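Agmatinase (Burkholderia thailandensis, PDB 4DZ4) probably hydrolyses agmatine to putrescine and urea, as expected of a two-manganese enzyme of the arginase family. Local coordinates at residues L33-R38 / A304-A309; R131-G136 / C310-L315; P70-A75 / V289-A294; Y140-L145 / P240-F245; H223-T228 / A271-R276. All coordinates share one frame; numbering follows the deposited sequence.

Contact 1 (L33-R38 / A304-A309)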
# COMPACT_ATOMS: atom_id res chain seq x y z
N LEU B 33 21.17 -3.24 11.06
CA LEU B 33 20.23 -2.15 11.32
C LEU B 33 20.00 -1.88 12.82
O LEU B 33 18.86 -1.92 13.31
CB LEU B 33 18.88 -2.46 10.63
CG LEU B 33 18.91 -2.66 9.10
CD1 LEU B 33 17.58 -3.23 8.59
CD2 LEU B 33 19.29 -1.37 8.36
N SER B 34 21.07 -1.58 13.57
CA SER B 34 20.88 -1.05 14.93
C SER B 34 20.55 0.44 14.84
O SER B 34 20.68 1.04 13.77
CB SER B 34 22.16 -1.23 15.74
OG SER B 34 23.17 -0.47 15.11
N PHE B 35 20.10 1.04 15.93
CA PHE B 35 19.72 2.43 15.86
C PHE B 35 20.93 3.32 15.55
O PHE B 35 21.90 3.33 16.29
CB PHE B 35 19.01 2.95 17.12
CG PHE B 35 18.57 4.37 16.96
CD1 PHE B 35 17.41 4.68 16.24
CD2 PHE B 35 19.37 5.42 17.45
CE1 PHE B 35 17.04 6.01 16.04
CE2 PHE B 35 19.01 6.75 17.26
CZ PHE B 35 17.85 7.05 16.55
N MET B 36 20.84 4.07 14.46
CA MET B 36 21.95 4.92 13.97
C MET B 36 23.27 4.14 13.93
O MET B 36 24.35 4.71 14.15
CB MET B 36 22.06 6.25 14.76
CG MET B 36 21.00 7.24 14.30
SD MET B 36 21.09 8.80 15.15
CE MET B 36 22.42 9.58 14.24
N ARG B 37 23.16 2.85 13.61
CA ARG B 37 24.33 1.96 13.46
C ARG B 37 25.19 1.78 14.69
O ARG B 37 26.32 1.32 14.57
CB ARG B 37 25.26 2.39 12.29
CG ARG B 37 24.53 2.76 11.00
CD ARG B 37 23.79 1.58 10.40
NE ARG B 37 23.44 1.92 9.02
CZ ARG B 37 23.06 1.05 8.10
NH1 ARG B 37 22.91 -0.23 8.40
NH2 ARG B 37 22.83 1.47 6.86
N ARG B 38 24.69 2.17 15.86
CA ARG B 38 25.45 2.07 17.09
C ARG B 38 25.75 0.62 17.48
O ARG B 38 25.04 -0.33 17.08
CB ARG B 38 24.78 2.87 18.23
CG ARG B 38 24.69 4.38 18.00
CD ARG B 38 25.82 4.95 17.11
NE ARG B 38 27.14 4.76 17.67
CZ ARG B 38 28.27 4.83 16.97
NH1 ARG B 38 29.40 4.65 17.60
NH2 ARG B 38 28.27 5.03 15.65
N ALA B 304 10.44 10.32 10.95
CA ALA B 304 10.28 11.44 11.87
C ALA B 304 10.68 11.04 13.31
O ALA B 304 11.35 11.82 14.00
CB ALA B 304 8.86 12.00 11.81
N ALA B 305 10.26 9.86 13.76
CA ALA B 305 10.61 9.35 15.10
C ALA B 305 12.12 9.23 15.27
O ALA B 305 12.67 9.60 16.32
CB ALA B 305 9.96 7.98 15.31
N ALA B 306 12.79 8.70 14.23
CA ALA B 306 14.27 8.56 14.24
C ALA B 306 14.95 9.94 14.35
O ALA B 306 15.94 10.08 15.09
CB ALA B 306 14.77 7.79 13.03
N HIS B 307 14.39 10.95 13.68
CA HIS B 307 14.94 12.34 13.77
C HIS B 307 14.82 12.83 15.20
O HIS B 307 15.75 13.45 15.71
CB HIS B 307 14.19 13.29 12.83
CG HIS B 307 14.74 13.35 11.43
ND1 HIS B 307 15.60 14.34 11.01
CD2 HIS B 307 14.54 12.51 10.33
CE1 HIS B 307 15.90 14.14 9.70
NE2 HIS B 307 15.24 13.03 9.28
N VAL B 308 13.66 12.63 15.84
CA VAL B 308 13.46 13.06 17.25
C VAL B 308 14.53 12.41 18.13
O VAL B 308 15.20 13.10 18.91
CB VAL B 308 12.03 12.79 17.75
CG1 VAL B 308 11.90 13.07 19.27
CG2 VAL B 308 11.04 13.64 16.93
N ALA B 309 14.73 11.11 17.95
CA ALA B 309 15.68 10.35 18.75
C ALA B 309 17.09 10.87 18.50
O ALA B 309 17.89 11.01 19.43
CB ALA B 309 15.58 8.85 18.42

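Contact 2 (R131-G136 / C310-L315)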
# COMPACT_ATOMS: atom_id res chain seq x y z
N ARG B 131 22.23 7.26 30.33
CA ARG B 131 20.86 7.74 30.14
C ARG B 131 20.14 6.71 29.27
O ARG B 131 20.79 6.02 28.47
CB ARG B 131 20.83 9.05 29.36
CG ARG B 131 21.68 10.18 29.90
CD ARG B 131 21.15 10.73 31.19
NE ARG B 131 21.87 11.97 31.50
CZ ARG B 131 21.73 12.66 32.62
NH1 ARG B 131 20.91 12.25 33.58
NH2 ARG B 131 22.43 13.78 32.77
N MET B 132 18.82 6.67 29.38
CA MET B 132 18.00 5.79 28.53
C MET B 132 17.27 6.60 27.47
O MET B 132 16.61 7.58 27.78
CB MET B 132 16.96 5.00 29.34
CG MET B 132 17.59 3.96 30.23
SD MET B 132 16.32 3.01 31.10
CE MET B 132 15.54 2.07 29.78
N LEU B 133 17.44 6.18 26.21
CA LEU B 133 16.58 6.65 25.11
C LEU B 133 15.80 5.42 24.62
O LEU B 133 16.37 4.52 23.99
CB LEU B 133 17.48 7.22 24.00
CG LEU B 133 16.75 7.76 22.77
CD1 LEU B 133 15.62 8.68 23.16
CD2 LEU B 133 17.73 8.46 21.81
N THR B 134 14.51 5.36 24.94
CA THR B 134 13.76 4.13 24.71
C THR B 134 12.79 4.29 23.53
O THR B 134 12.15 5.32 23.40
CB THR B 134 13.03 3.72 26.00
OG1 THR B 134 13.98 3.66 27.08
CG2 THR B 134 12.40 2.32 25.86
N LEU B 135 12.74 3.27 22.68
CA LEU B 135 11.86 3.29 21.49
C LEU B 135 10.68 2.38 21.80
O LEU B 135 10.89 1.21 22.14
CB LEU B 135 12.62 2.75 20.28
CG LEU B 135 13.96 3.43 19.97
CD1 LEU B 135 14.67 2.79 18.76
CD2 LEU B 135 13.72 4.93 19.77
N GLY B 136 9.46 2.91 21.66
CA GLY B 136 8.26 2.12 21.83
C GLY B 136 7.81 1.48 20.50
O GLY B 136 8.39 1.74 19.46
N CYS B 310 17.38 11.22 17.24
CA CYS B 310 18.71 11.69 16.88
C CYS B 310 18.97 13.04 17.58
O CYS B 310 20.03 13.25 18.19
CB CYS B 310 18.85 11.81 15.36
SG CYS B 310 20.38 12.63 14.82
N ASP B 311 17.98 13.92 17.52
CA ASP B 311 18.13 15.21 18.20
C ASP B 311 18.26 15.09 19.71
O ASP B 311 19.02 15.86 20.31
CB ASP B 311 17.01 16.16 17.77
CG ASP B 311 17.22 16.66 16.34
OD1 ASP B 311 18.38 16.82 15.92
OD2 ASP B 311 16.22 16.92 15.62
N LEU B 312 17.57 14.13 20.33
CA LEU B 312 17.77 13.84 21.76
C LEU B 312 19.23 13.43 22.05
O LEU B 312 19.83 13.92 23.01
CB LEU B 312 16.77 12.77 22.26
CG LEU B 312 15.31 13.28 22.26
CD1 LEU B 312 14.34 12.11 22.37
CD2 LEU B 312 15.09 14.28 23.40
N LEU B 313 19.79 12.54 21.22
CA LEU B 313 21.22 12.20 21.37
C LEU B 313 22.11 13.45 21.28
O LEU B 313 23.06 13.58 22.03
CB LEU B 313 21.70 11.18 20.33
CG LEU B 313 20.98 9.83 20.48
CD1 LEU B 313 21.43 8.85 19.41
CD2 LEU B 313 21.28 9.25 21.85
N CYS B 314 21.80 14.34 20.34
CA CYS B 314 22.64 15.51 20.14
C CYS B 314 22.56 16.44 21.34
O CYS B 314 23.57 17.04 21.71
CB CYS B 314 22.25 16.20 18.83
SG CYS B 314 22.75 15.27 17.36
N LEU B 315 21.37 16.54 21.95
CA LEU B 315 21.21 17.33 23.18
C LEU B 315 22.12 16.78 24.27
O LEU B 315 22.83 17.56 24.93
CB LEU B 315 19.77 17.35 23.66
CG LEU B 315 18.79 18.17 22.80
CD1 LEU B 315 17.36 17.91 23.26
CD2 LEU B 315 19.11 19.65 22.91

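Contact 3 (P70-A75 / V289-A294)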
# COMPACT_ATOMS: atom_id res chain seq x y z
N PRO B 70 9.95 -0.45 17.44
CA PRO B 70 11.40 -0.29 17.59
C PRO B 70 12.17 -0.69 16.35
O PRO B 70 13.11 0.01 15.94
CB PRO B 70 11.73 -1.22 18.78
CG PRO B 70 10.47 -1.16 19.61
CD PRO B 70 9.36 -1.20 18.57
N SER B 71 11.76 -1.80 15.71
CA SER B 71 12.44 -2.23 14.48
C SER B 71 12.25 -1.19 13.39
O SER B 71 13.14 -0.96 12.58
CB SER B 71 11.95 -3.63 14.03
OG SER B 71 10.57 -3.63 13.74
N ALA B 72 11.06 -0.58 13.34
CA ALA B 72 10.76 0.40 12.29
C ALA B 72 11.63 1.64 12.47
O ALA B 72 12.14 2.20 11.49
CB ALA B 72 9.28 0.78 12.30
N VAL B 73 11.78 2.10 13.70
CA VAL B 73 12.59 3.29 13.97
C VAL B 73 14.08 3.00 13.68
O VAL B 73 14.76 3.84 13.09
CB VAL B 73 12.37 3.81 15.41
CG1 VAL B 73 13.30 5.00 15.69
CG2 VAL B 73 10.91 4.23 15.56
N ARG B 74 14.58 1.83 14.08
CA ARG B 74 15.93 1.43 13.69
C ARG B 74 16.16 1.48 12.17
O ARG B 74 17.13 2.08 11.71
CB ARG B 74 16.29 0.05 14.24
CG ARG B 74 16.46 0.06 15.75
CD ARG B 74 16.75 -1.35 16.22
NE ARG B 74 17.01 -1.41 17.67
CZ ARG B 74 16.22 -1.93 18.61
NH1 ARG B 74 15.05 -2.53 18.33
NH2 ARG B 74 16.64 -1.91 19.87
N ALA B 75 15.26 0.85 11.41
CA ALA B 75 15.38 0.84 9.95
C ALA B 75 15.34 2.26 9.38
O ALA B 75 16.03 2.56 8.40
CB ALA B 75 14.30 -0.03 9.31
N VAL B 289 7.55 7.02 21.21
CA VAL B 289 6.60 5.90 21.26
C VAL B 289 5.52 5.99 20.18
O VAL B 289 5.37 7.03 19.52
CB VAL B 289 5.87 5.84 22.62
CG1 VAL B 289 6.92 5.58 23.73
CG2 VAL B 289 5.09 7.14 22.91
N GLU B 290 4.83 4.86 20.02
CA GLU B 290 3.57 4.70 19.26
C GLU B 290 3.79 4.64 17.74
O GLU B 290 2.83 4.73 16.98
CB GLU B 290 2.52 5.77 19.63
CG GLU B 290 2.00 5.68 21.09
CD GLU B 290 0.95 4.58 21.33
OE1 GLU B 290 0.53 3.86 20.41
OE2 GLU B 290 0.52 4.44 22.48
N VAL B 291 5.03 4.44 17.29
CA VAL B 291 5.22 4.16 15.85
C VAL B 291 4.64 2.75 15.54
O VAL B 291 5.00 1.77 16.22
CB VAL B 291 6.70 4.24 15.45
CG1 VAL B 291 6.87 3.78 14.00
CG2 VAL B 291 7.24 5.70 15.63
N ALA B 292 3.73 2.67 14.55
CA ALA B 292 3.08 1.41 14.18
C ALA B 292 3.32 1.19 12.68
O ALA B 292 2.61 1.77 11.85
CB ALA B 292 1.58 1.48 14.52
N PRO B 293 4.37 0.43 12.32
CA PRO B 293 4.80 0.42 10.91
C PRO B 293 3.76 -0.16 9.93
O PRO B 293 3.79 0.18 8.72
CB PRO B 293 6.08 -0.43 10.93
CG PRO B 293 6.05 -1.16 12.24
CD PRO B 293 5.36 -0.22 13.20
N ALA B 294 2.87 -1.01 10.40
CA ALA B 294 1.81 -1.53 9.50
C ALA B 294 0.95 -0.41 8.94
O ALA B 294 0.33 -0.58 7.91
CB ALA B 294 0.93 -2.53 10.23

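Contact 4 (Y140-L145 / P240-F245)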
# COMPACT_ATOMS: atom_id res chain seq x y z
N TYR B 140 2.06 3.12 27.14
CA TYR B 140 2.05 2.55 28.49
C TYR B 140 3.49 2.37 29.02
O TYR B 140 3.73 2.51 30.23
CB TYR B 140 1.32 1.20 28.53
CG TYR B 140 1.41 0.59 29.92
CD1 TYR B 140 0.51 0.95 30.91
CD2 TYR B 140 2.43 -0.33 30.23
CE1 TYR B 140 0.61 0.42 32.19
CE2 TYR B 140 2.55 -0.86 31.50
CZ TYR B 140 1.62 -0.49 32.47
OH TYR B 140 1.71 -1.02 33.75
N ILE B 141 4.43 2.07 28.12
CA ILE B 141 5.81 1.77 28.58
C ILE B 141 6.41 2.89 29.43
O ILE B 141 7.26 2.64 30.30
CB ILE B 141 6.77 1.39 27.42
CG1 ILE B 141 7.15 2.63 26.56
CG2 ILE B 141 6.18 0.23 26.59
CD1 ILE B 141 8.24 2.37 25.51
N THR B 142 5.97 4.13 29.20
CA THR B 142 6.55 5.26 29.91
C THR B 142 6.29 5.24 31.43
O THR B 142 7.10 5.75 32.22
CB THR B 142 6.09 6.57 29.28
OG1 THR B 142 6.40 6.54 27.88
CG2 THR B 142 6.81 7.78 29.94
N TYR B 143 5.18 4.62 31.83
CA TYR B 143 4.87 4.51 33.25
C TYR B 143 5.92 3.66 34.00
O TYR B 143 6.56 4.16 34.91
CB TYR B 143 3.42 4.01 33.42
CG TYR B 143 3.00 3.75 34.84
CD1 TYR B 143 3.23 4.70 35.86
CD2 TYR B 143 2.32 2.57 35.17
CE1 TYR B 143 2.83 4.44 37.17
CE2 TYR B 143 1.93 2.30 36.48
CZ TYR B 143 2.17 3.26 37.47
OH TYR B 143 1.76 3.00 38.75
N PRO B 144 6.15 2.39 33.59
CA PRO B 144 7.22 1.70 34.32
C PRO B 144 8.61 2.32 34.13
O PRO B 144 9.45 2.26 35.04
CB PRO B 144 7.20 0.26 33.74
CG PRO B 144 6.30 0.34 32.52
CD PRO B 144 5.33 1.45 32.81
N LEU B 145 8.83 2.99 32.99
CA LEU B 145 10.10 3.69 32.80
C LEU B 145 10.24 4.81 33.82
O LEU B 145 11.31 4.99 34.40
CB LEU B 145 10.23 4.23 31.36
CG LEU B 145 10.40 3.16 30.25
CD1 LEU B 145 10.44 3.84 28.88
CD2 LEU B 145 11.66 2.30 30.46
N PRO B 240 14.89 17.82 37.23
CA PRO B 240 15.14 16.63 36.42
C PRO B 240 13.92 16.36 35.57
O PRO B 240 12.81 16.29 36.10
CB PRO B 240 15.30 15.51 37.46
CG PRO B 240 14.87 16.10 38.78
CD PRO B 240 15.04 17.58 38.68
N ALA B 241 14.14 16.23 34.27
CA ALA B 241 13.02 16.15 33.33
C ALA B 241 13.14 14.92 32.46
O ALA B 241 14.22 14.61 31.99
CB ALA B 241 12.99 17.38 32.46
N TYR B 242 12.01 14.26 32.23
CA TYR B 242 11.94 13.11 31.33
C TYR B 242 11.09 13.54 30.14
O TYR B 242 10.01 14.09 30.33
CB TYR B 242 11.28 11.93 32.05
CG TYR B 242 11.26 10.63 31.25
CD1 TYR B 242 10.28 10.38 30.28
CD2 TYR B 242 12.24 9.66 31.45
CE1 TYR B 242 10.26 9.20 29.56
CE2 TYR B 242 12.23 8.46 30.75
CZ TYR B 242 11.24 8.24 29.80
OH TYR B 242 11.21 7.06 29.08
N LEU B 243 11.57 13.31 28.92
CA LEU B 243 10.84 13.76 27.73
C LEU B 243 10.23 12.54 27.06
O LEU B 243 10.96 11.60 26.73
CB LEU B 243 11.80 14.46 26.77
CG LEU B 243 11.20 15.16 25.55
CD1 LEU B 243 12.02 16.38 25.14
CD2 LEU B 243 11.09 14.17 24.37
N THR B 244 8.92 12.56 26.85
CA THR B 244 8.24 11.42 26.23
C THR B 244 7.56 11.93 24.97
O THR B 244 6.75 12.86 25.04
CB THR B 244 7.28 10.69 27.22
OG1 THR B 244 6.61 9.62 26.55
CG2 THR B 244 6.24 11.65 27.84
N PHE B 245 7.93 11.37 23.84
CA PHE B 245 7.42 11.84 22.56
C PHE B 245 6.54 10.78 21.90
O PHE B 245 7.06 9.79 21.38
CB PHE B 245 8.57 12.24 21.62
CG PHE B 245 8.13 13.14 20.50
CD1 PHE B 245 7.33 12.65 19.47
CD2 PHE B 245 8.50 14.51 20.48
CE1 PHE B 245 6.88 13.47 18.43
CE2 PHE B 245 8.10 15.33 19.44
CZ PHE B 245 7.28 14.82 18.41

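Contact 5 (H223-T228 / A271-R276)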
# COMPACT_ATOMS: atom_id res chain seq x y z
N HIS B 223 1.35 30.34 18.24
CA HIS B 223 2.46 31.03 18.89
C HIS B 223 3.81 30.67 18.35
O HIS B 223 4.75 31.47 18.46
CB HIS B 223 2.40 30.80 20.40
CG HIS B 223 1.19 31.44 21.05
ND1 HIS B 223 0.05 30.77 21.29
CD2 HIS B 223 0.97 32.75 21.46
CE1 HIS B 223 -0.86 31.59 21.84
NE2 HIS B 223 -0.29 32.81 21.95
N GLY B 224 3.93 29.47 17.80
CA GLY B 224 5.15 29.06 17.10
C GLY B 224 6.11 28.29 17.98
O GLY B 224 5.94 28.22 19.19
N ALA B 225 7.13 27.71 17.34
CA ALA B 225 8.05 26.81 18.02
C ALA B 225 8.90 27.49 19.08
O ALA B 225 9.11 26.93 20.16
CB ALA B 225 8.93 26.07 17.00
N ARG B 226 9.39 28.71 18.81
CA ARG B 226 10.28 29.38 19.78
C ARG B 226 9.49 29.68 21.05
O ARG B 226 9.96 29.45 22.16
CB ARG B 226 10.92 30.67 19.21
N ALA B 227 8.26 30.18 20.89
CA ALA B 227 7.41 30.49 22.04
C ALA B 227 7.09 29.23 22.87
O ALA B 227 7.07 29.26 24.10
CB ALA B 227 6.13 31.18 21.57
N THR B 228 6.89 28.12 22.16
CA THR B 228 6.55 26.85 22.81
C THR B 228 7.76 26.37 23.60
O THR B 228 7.66 26.00 24.77
CB THR B 228 6.18 25.80 21.75
OG1 THR B 228 5.02 26.26 21.03
CG2 THR B 228 5.89 24.46 22.39
N ALA B 271 7.98 20.26 15.48
CA ALA B 271 8.42 19.41 16.57
C ALA B 271 9.95 19.42 16.72
O ALA B 271 10.48 19.48 17.85
CB ALA B 271 7.90 17.97 16.39
N LEU B 272 10.65 19.30 15.60
CA LEU B 272 12.10 19.21 15.66
C LEU B 272 12.70 20.56 16.10
O LEU B 272 13.71 20.59 16.82
CB LEU B 272 12.67 18.74 14.32
CG LEU B 272 12.31 17.28 13.96
CD1 LEU B 272 12.81 17.00 12.56
CD2 LEU B 272 12.89 16.27 14.97
N ALA B 273 12.07 21.66 15.67
CA ALA B 273 12.54 22.99 16.06
C ALA B 273 12.45 23.12 17.59
O ALA B 273 13.35 23.70 18.23
CB ALA B 273 11.70 24.07 15.39
N ILE B 274 11.38 22.59 18.17
CA ILE B 274 11.20 22.60 19.63
C ILE B 274 12.24 21.70 20.31
O ILE B 274 12.98 22.16 21.18
CB ILE B 274 9.77 22.20 20.04
CG1 ILE B 274 8.76 23.22 19.49
CG2 ILE B 274 9.64 22.13 21.57
CD1 ILE B 274 7.33 22.68 19.49
N VAL B 275 12.33 20.44 19.90
CA VAL B 275 13.25 19.49 20.53
C VAL B 275 14.70 19.96 20.46
O VAL B 275 15.44 19.93 21.47
CB VAL B 275 13.10 18.06 19.97
CG1 VAL B 275 14.18 17.11 20.53
CG2 VAL B 275 11.71 17.53 20.37
N ARG B 276 15.08 20.49 19.30
CA ARG B 276 16.44 20.95 19.11
C ARG B 276 16.83 22.11 20.02
O ARG B 276 18.02 22.33 20.27
CB ARG B 276 16.69 21.34 17.66
CG ARG B 276 16.77 20.13 16.74
CD ARG B 276 16.79 20.59 15.29
NE ARG B 276 16.60 19.47 14.35
CZ ARG B 276 16.34 19.66 13.06
NH1 ARG B 276 16.24 20.90 12.58
NH2 ARG B 276 16.18 18.62 12.25

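Contact 1 (L33-R38 / A304-A309)
Phe35 fastens its loop to helix 300-323 by packing on Ala306 and Ala309, one turn apart. Its outermost carbon makes the tightest approach, with Phe35 CZ 3.4 Å from Ala309 CB, and the ring meets that methyl obliquely. Beside it, Phe35 CE1 lies 4.2 Å from Ala306 CB, while the carbonyl oxygen Ala306 O comes up to the ring edge, near its plane. The small alanines let the ring come close to the helix backbone. Phe35 turns its CG directly opposite the backbone N (chi1 -177°), which carries the ring out from the loop toward the helix.

The next shell holds the loop in shape. Overlapping turns are closed by the bonds from Arg37 N to Ser34 O and from Arg38 N to Phe35 O, with Met36 and Arg37 both at positive phi, as in a turn of the I'/III' kind. Ser34 OG ties the two ends together, donating to a lone pair of Arg38 O over 2.7 Å. Outside the loop, Phe35 N is bonded to Asp100 OD2 and Met36 N to Ser77 OG.

Around this buried contact, Val73 of helix 69-76 packs on the Phe35 ring and Arg74 of the same helix touches the base of the side chain, at CB; Leu313 reaches the ring from the next turn of helix 300-323, and strand 98-103 supplies Asp100.

Contact 2 (R131-G136 / C310-L315)
No ring, amide or guanidinium plane takes part where Leu133 meets Leu312 and Leu313, so the contact has no flat faces or edges to assign, and its shape is set by branched aliphatic chains. It is the helix-on-sheet packing of the three-layer alpha-beta-alpha fold of the arginase family: strand 131-136 lies inside the parallel sheet, and the C-terminal helix 300-323 covers one of its sides.

Leu133 carries the strand's side of the contact. Its CG stands opposite the backbone N (chi1 -180°), which carries the fork toward the helix, where each prong finds a different leucine. Leu133 CD1 touches Leu312 CD1 at 3.7 Å, the two chains crossing obliquely. The other prong, Leu133 CD2, sits 3.6 Å from Leu313 CD2, and there the side chains meet at about a right angle. Leu312 points at the strand from its CA outward, whereas Leu313 leaves the helix along its flank and makes contact with the far end of its chain.

Alternation along the strand divides the labour, for Met132 turns to the other side of the sheet and packs on helix 114-126. Neighbouring strands widen the seat of the helix: Leu312 also rests on Leu283 and Ala286 of strand 282-289, and Leu313 on Val49 of strand 49-54. Backbone bonds join Leu133 to Val50 and Ser52 of strand 49-54. The leucine methyl reaches the helix backbone too, Leu133 CD2 packing against the carbonyl oxygen Ala309 O.

Contact 3 (P70-A75 / V289-A294)
Packing between Ala72 and Val73 of helix 69-76 and Val291 and Pro293 of the loop after strand 282-289 is entirely apolar. Ala72 CB lies over one face of the pyrrolidine ring, toward its CB-CG side, 3.7 Å from Pro293 CB and 3.8 Å from Pro293 CG. The same methyl has a looser neighbour in Val291 CG1. One residue on, the valines meet through like branches, Val73 CG2 lying 4.0 Å from Val291 CG2; in both residues this is the methyl opposite the carbonyl carbon, the CG1 branch standing opposite N (chi1 176° and 173°).

Polar interactions connect each segment to other parts of the chain. Arg74 forms salt bridges with Asp100 and Asp103. Glu290, at positive phi, uses OE2 to bond both His139 N and His179 ND1, and His139 is a manganese ligand.

Helix 300-323 adds packing through Ala302 on Ala72, and through Ala305 and Ala306 on the valines. The Val291 side chain is about 8 Å from that of the manganese ligand Asp246. A loop leaving the C-terminal end of a parallel strand beside the metal site is characteristic of alpha/beta enzymes, the arginase family among them.

Contact 4 (Y140-L145 / P240-F245)
Thr142 and Thr244 mark the closest backbone approach, their CA atoms 7.4 Å apart. Residues 140-145 pass from a short 3-10 turn into helix 142-153, while 240-245 is extended strand. Strand alternation turns Tyr242 and Thr244 to the helix, which answers with Thr142 and Leu145, one turn apart.

The phenol of Tyr242 reaches from the strand toward the helix, its CG opposite the backbone N (chi1 -175°). Thr142 CG2 meets the ring obliquely, 3.8 Å from Tyr242 CE1, and Leu145 CD1 lies 3.3 Å from Tyr242 OH. The hydroxyls are organised by one carboxylate from strand 282-289: Asp287 OD2 is hydrogen-bonded to both Thr142 OG1 and Tyr242 OH, and Asp287 OD1 to Thr244 OG1. Three buried hydroxyls thus share a single acidic group. Thr244 OG1 is also bonded to His139 NE2, a second-shell bond that probably helps to orient this manganese ligand.

Helix 142-153 belongs to the beta-alpha-beta crossover from strand 131-136 to strand 158-162, which passes over the intervening strands 282-289 and 240-246. On the opposite side of the sheet Phe245 stacks with Phe162 and Leu243 packs against Leu283, beneath helix 300-323.

Contact 5 (H223-T228 / A271-R276)
Ile274 and Ala225, with Thr228 adding less, make most of this contact between two helices, and their side chains touch along one flank of each helix. The backbones come near here, Ala225 CA being 5.5 Å from Ile274 CA, a spacing that the small alanine permits.

Ala225 CB touches two residues of helix 268-276, with Ile274 CG1 and Ala273 CB each 3.8 Å away. Ile274 CG1 also lies alongside the carbonyl oxygen Ala225 O, so the isoleucine covers backbone as well as side chain. Ala273 is at the exposed margin.

Ile274 leaves its helix along the flank, and its extended chain (chi2 162°) carries CD1 on to the next turn of helix 225-236. There Ile274 CD1 meets Thr228 CG2 at 3.7 Å, the two side chains crossing obliquely. Ile274 also touches Phe162 of strand 158-162.

Thr228 is divided between two jobs. Its methyl faces Ile274, while OG1 turns back along its own helix and donates to Gly224 O over 2.8 Å, from 42° out of the carbonyl plane. Gly224 O accepts from Thr228 N as well, so two donors grip one oxygen. Gly224, with positive phi, ends helix 217-223 and serves as N-cap of helix 225-236, joining them with almost no linker.

Away from the metal site, this is plain packing of neighbouring helices within one outer layer of an alpha-beta-alpha fold: helix 225-236 leads into strand 240-246, and helix 268-276 comes after it, its other flank on helix 300-323 through Leu272.

Overall arrangement
From the N terminus, contact 1 opens first, at 33-38, and closes only at 304-309, spanning nearly the whole chain. Contact 3 opens at 70-75 and ends at 289-294, within that span. Contact 2 runs from 131-136 to 310-315 and so crosses both contacts 1 and 3. Contact 4 (140-145 to 240-245) lies inside all three, as does contact 5 (223-228 to 271-276), which crosses contact 4. Helix 300-323 unites contacts 1 and 2, and the parallel sheet links contact 2 to contact 4. A salt bridge between Arg276 and Asp311 ties helix 268-276 of contact 5 to that C-terminal helix.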